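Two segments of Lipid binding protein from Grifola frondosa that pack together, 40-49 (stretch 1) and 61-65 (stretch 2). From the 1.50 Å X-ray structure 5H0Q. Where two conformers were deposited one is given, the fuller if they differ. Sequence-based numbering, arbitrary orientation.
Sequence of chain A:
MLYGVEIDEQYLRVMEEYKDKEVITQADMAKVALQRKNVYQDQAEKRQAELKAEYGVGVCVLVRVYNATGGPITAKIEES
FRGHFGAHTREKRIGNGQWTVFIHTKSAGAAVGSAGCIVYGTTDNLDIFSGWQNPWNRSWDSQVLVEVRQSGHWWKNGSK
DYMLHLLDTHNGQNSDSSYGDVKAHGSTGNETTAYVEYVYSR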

# COMPACT_ATOMS: atom_id res chain seq x y z
N TYR A 40 9.02 9.41 9.06
CA TYR A 40 7.79 10.13 8.73
C TYR A 40 6.54 9.30 9.00
O TYR A 40 5.43 9.75 8.67
CB TYR A 40 7.82 10.58 7.26
CG TYR A 40 8.96 11.54 6.97
CD1 TYR A 40 8.77 12.91 7.09
CD2 TYR A 40 10.21 11.09 6.61
CE1 TYR A 40 9.79 13.80 6.85
CE2 TYR A 40 11.25 11.97 6.35
CZ TYR A 40 11.02 13.33 6.47
OH TYR A 40 12.03 14.24 6.24
N GLN A 41 6.67 8.13 9.63
CA GLN A 41 5.51 7.28 9.83
C GLN A 41 4.46 7.96 10.71
O GLN A 41 3.26 7.80 10.47
CB GLN A 41 5.92 5.95 10.46
CG GLN A 41 4.75 4.99 10.62
CD GLN A 41 5.20 3.57 10.87
OE1 GLN A 41 6.28 3.18 10.45
NE2 GLN A 41 4.36 2.80 11.54
N ASP A 42 4.89 8.72 11.72
CA ASP A 42 3.94 9.41 12.58
C ASP A 42 3.06 10.35 11.77
O ASP A 42 1.86 10.48 12.04
CB ASP A 42 4.66 10.19 13.68
CG ASP A 42 3.70 10.81 14.68
OD1 ASP A 42 2.65 10.19 14.96
OD2 ASP A 42 3.99 11.92 15.18
N GLN A 43 3.63 11.01 10.76
CA GLN A 43 2.81 11.87 9.90
C GLN A 43 1.77 11.05 9.17
O GLN A 43 0.61 11.45 9.05
CB GLN A 43 3.68 12.64 8.91
CG GLN A 43 4.50 13.78 9.50
CD GLN A 43 4.98 14.74 8.42
OE1 GLN A 43 5.42 14.31 7.35
NE2 GLN A 43 4.85 16.03 8.68
N ALA A 44 2.17 9.89 8.65
CA ALA A 44 1.21 9.05 7.97
C ALA A 44 0.13 8.56 8.93
O ALA A 44 -1.06 8.55 8.59
CB ALA A 44 1.92 7.87 7.29
N GLU A 45 0.53 8.14 10.13
CA GLU A 45 -0.45 7.72 11.13
C GLU A 45 -1.35 8.88 11.54
O GLU A 45 -2.56 8.70 11.70
CB GLU A 45 0.25 7.12 12.35
CG GLU A 45 1.05 5.88 12.03
CD GLU A 45 1.65 5.19 13.24
OE1 GLU A 45 1.51 5.72 14.37
OE2 GLU A 45 2.25 4.11 13.06
N LYS A 46 -0.80 10.08 11.68
CA LYS A 46 -1.64 11.24 11.98
C LYS A 46 -2.71 11.44 10.91
O LYS A 46 -3.86 11.79 11.21
CB LYS A 46 -0.77 12.49 12.13
CG LYS A 46 -1.51 13.75 12.49
CD LYS A 46 -0.56 14.94 12.44
CE LYS A 46 -1.23 16.20 12.96
NZ LYS A 46 -0.31 17.36 12.93
N ARG A 47 -2.35 11.22 9.64
CA ARG A 47 -3.34 11.36 8.57
C ARG A 47 -4.38 10.24 8.63
O ARG A 47 -5.58 10.48 8.40
CB ARG A 47 -2.65 11.37 7.21
CG ARG A 47 -3.60 11.49 6.02
CD ARG A 47 -4.44 12.77 6.12
NE ARG A 47 -5.16 13.04 4.88
CZ ARG A 47 -6.19 13.86 4.79
NH1 ARG A 47 -6.65 14.50 5.85
NH2 ARG A 47 -6.79 14.04 3.62
N GLN A 48 -3.96 9.01 8.94
CA GLN A 48 -4.94 7.95 9.14
C GLN A 48 -5.94 8.34 10.23
O GLN A 48 -7.15 8.12 10.08
CB GLN A 48 -4.25 6.64 9.53
CG GLN A 48 -3.52 5.94 8.37
CD GLN A 48 -2.73 4.76 8.85
OE1 GLN A 48 -1.82 4.91 9.66
NE2 GLN A 48 -3.04 3.58 8.34
N ALA A 49 -5.45 8.93 11.33
CA ALA A 49 -6.35 9.31 12.41
C ALA A 49 -7.32 10.40 11.96
O ALA A 49 -8.50 10.35 12.31
CB ALA A 49 -5.53 9.77 13.62
N VAL A 61 -11.32 1.41 5.53
CA VAL A 61 -9.92 1.13 5.77
C VAL A 61 -9.18 2.45 5.65
O VAL A 61 -9.48 3.27 4.77
CB VAL A 61 -9.33 0.08 4.80
CG1 VAL A 61 -9.91 -1.29 5.08
CG2 VAL A 61 -9.55 0.48 3.31
N LEU A 62 -8.22 2.64 6.53
CA LEU A 62 -7.38 3.83 6.56
C LEU A 62 -5.99 3.32 6.16
O LEU A 62 -5.28 2.72 6.96
CB LEU A 62 -7.33 4.48 7.94
CG LEU A 62 -8.55 5.13 8.59
CD1 LEU A 62 -9.45 5.82 7.60
CD2 LEU A 62 -9.33 4.10 9.39
N VAL A 63 -5.63 3.52 4.89
CA VAL A 63 -4.49 2.83 4.29
C VAL A 63 -3.28 3.73 4.27
O VAL A 63 -3.36 4.86 3.76
CB VAL A 63 -4.80 2.37 2.86
CG1 VAL A 63 -3.57 1.66 2.28
CG2 VAL A 63 -6.00 1.47 2.83
N ARG A 64 -2.16 3.25 4.82
CA ARG A 64 -0.88 3.91 4.63
C ARG A 64 0.02 2.98 3.81
O ARG A 64 0.04 1.77 4.05
CB ARG A 64 -0.22 4.29 5.94
CG ARG A 64 0.19 3.17 6.89
CD ARG A 64 0.91 3.76 8.12
NE ARG A 64 1.46 2.73 8.99
CZ ARG A 64 0.89 2.23 10.08
NH1 ARG A 64 -0.27 2.70 10.52
NH2 ARG A 64 1.52 1.27 10.73
N VAL A 65 0.79 3.55 2.90
CA VAL A 65 1.63 2.81 1.96
C VAL A 65 3.03 3.38 2.05
O VAL A 65 3.20 4.59 1.86
CB VAL A 65 1.12 2.95 0.52
CG1 VAL A 65 2.03 2.20 -0.44
CG2 VAL A 65 -0.32 2.52 0.42

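Residues 41–49 form a helix that runs nearly antiparallel to the strand 61–65, with an angle of 162° between their N-to-C directions and a closest approach of 8.4 Å between the axes. The register places Ala44 beside Arg64 (CA to CA, 6.5 Å) and Gln48 beside Leu62 (CA to CA, 5.4 Å). One helical turn on stretch 1 thus matches a two-residue step on the strand, whose alternation directs Leu62 and Arg64 toward the helix and Val63 and Val65 away from it. The contact is small, burying 332 Å² in all, and Gln48 and Arg64 supply most of it.

Gln48 links the two strand residues that face the helix. Its CA-to-CB bond points sideways, but chi1 at -73° (m) and chi2 at 173° (t) carry the amide to the strand, and chi3 of -61° turns it so that its two ends serve different partners. Gln48 NE2 donates to Leu62 O at 2.8 Å, while Gln48 OE1 accepts from Arg64 NH1, also at 2.8 Å; the N-H...acceptor angles, 154° and 161°, are both favorable. Both ends of this buried amide are thereby engaged, NE2 as a donor and OE1 as an acceptor. Nearer the backbone, the contact becomes apolar: CB of Gln48 lies 4.1 Å from CB of Leu62, whose side chain adopts chi1 -66° and chi2 -35°.

Arg64 leaves the strand with chi1 in p (64°) and then extends through chi2 and chi3, both t, so that its aliphatic portion passes Ala44, with Arg64 CD 4.3 Å from Ala44 CB. The small methyl group, directed toward the strand, meets the arginine chain at van der Waals distance. A chi4 of -97° then sets the guanidinium plane so that Gln48 OE1 approaches its edge, in line with an N-H bond. Glu45 OE2 instead lies over one face, 3.7 Å from Arg64 NH2. This is a long salt bridge, electrostatic in character, because the carboxylate oxygen is well out of the plane and no N-H points at it.

The position of that carboxylate is supported within the helix. Glu45 (chi1 m, chi2 t) and Gln41 (chi1 and chi2 both t) are one turn apart, and Gln41 NE2 donates to Glu45 OE2 at 2.9 Å. Gln41 NE2 also comes within 3.3 Å of Arg64 NH2, but both atoms are donors and no hydrogen bond forms; Glu45 OE2 offers each of them a nearby negative charge. Arg64 NE and NH2 find their hydrogen-bonding partners elsewhere in the structure.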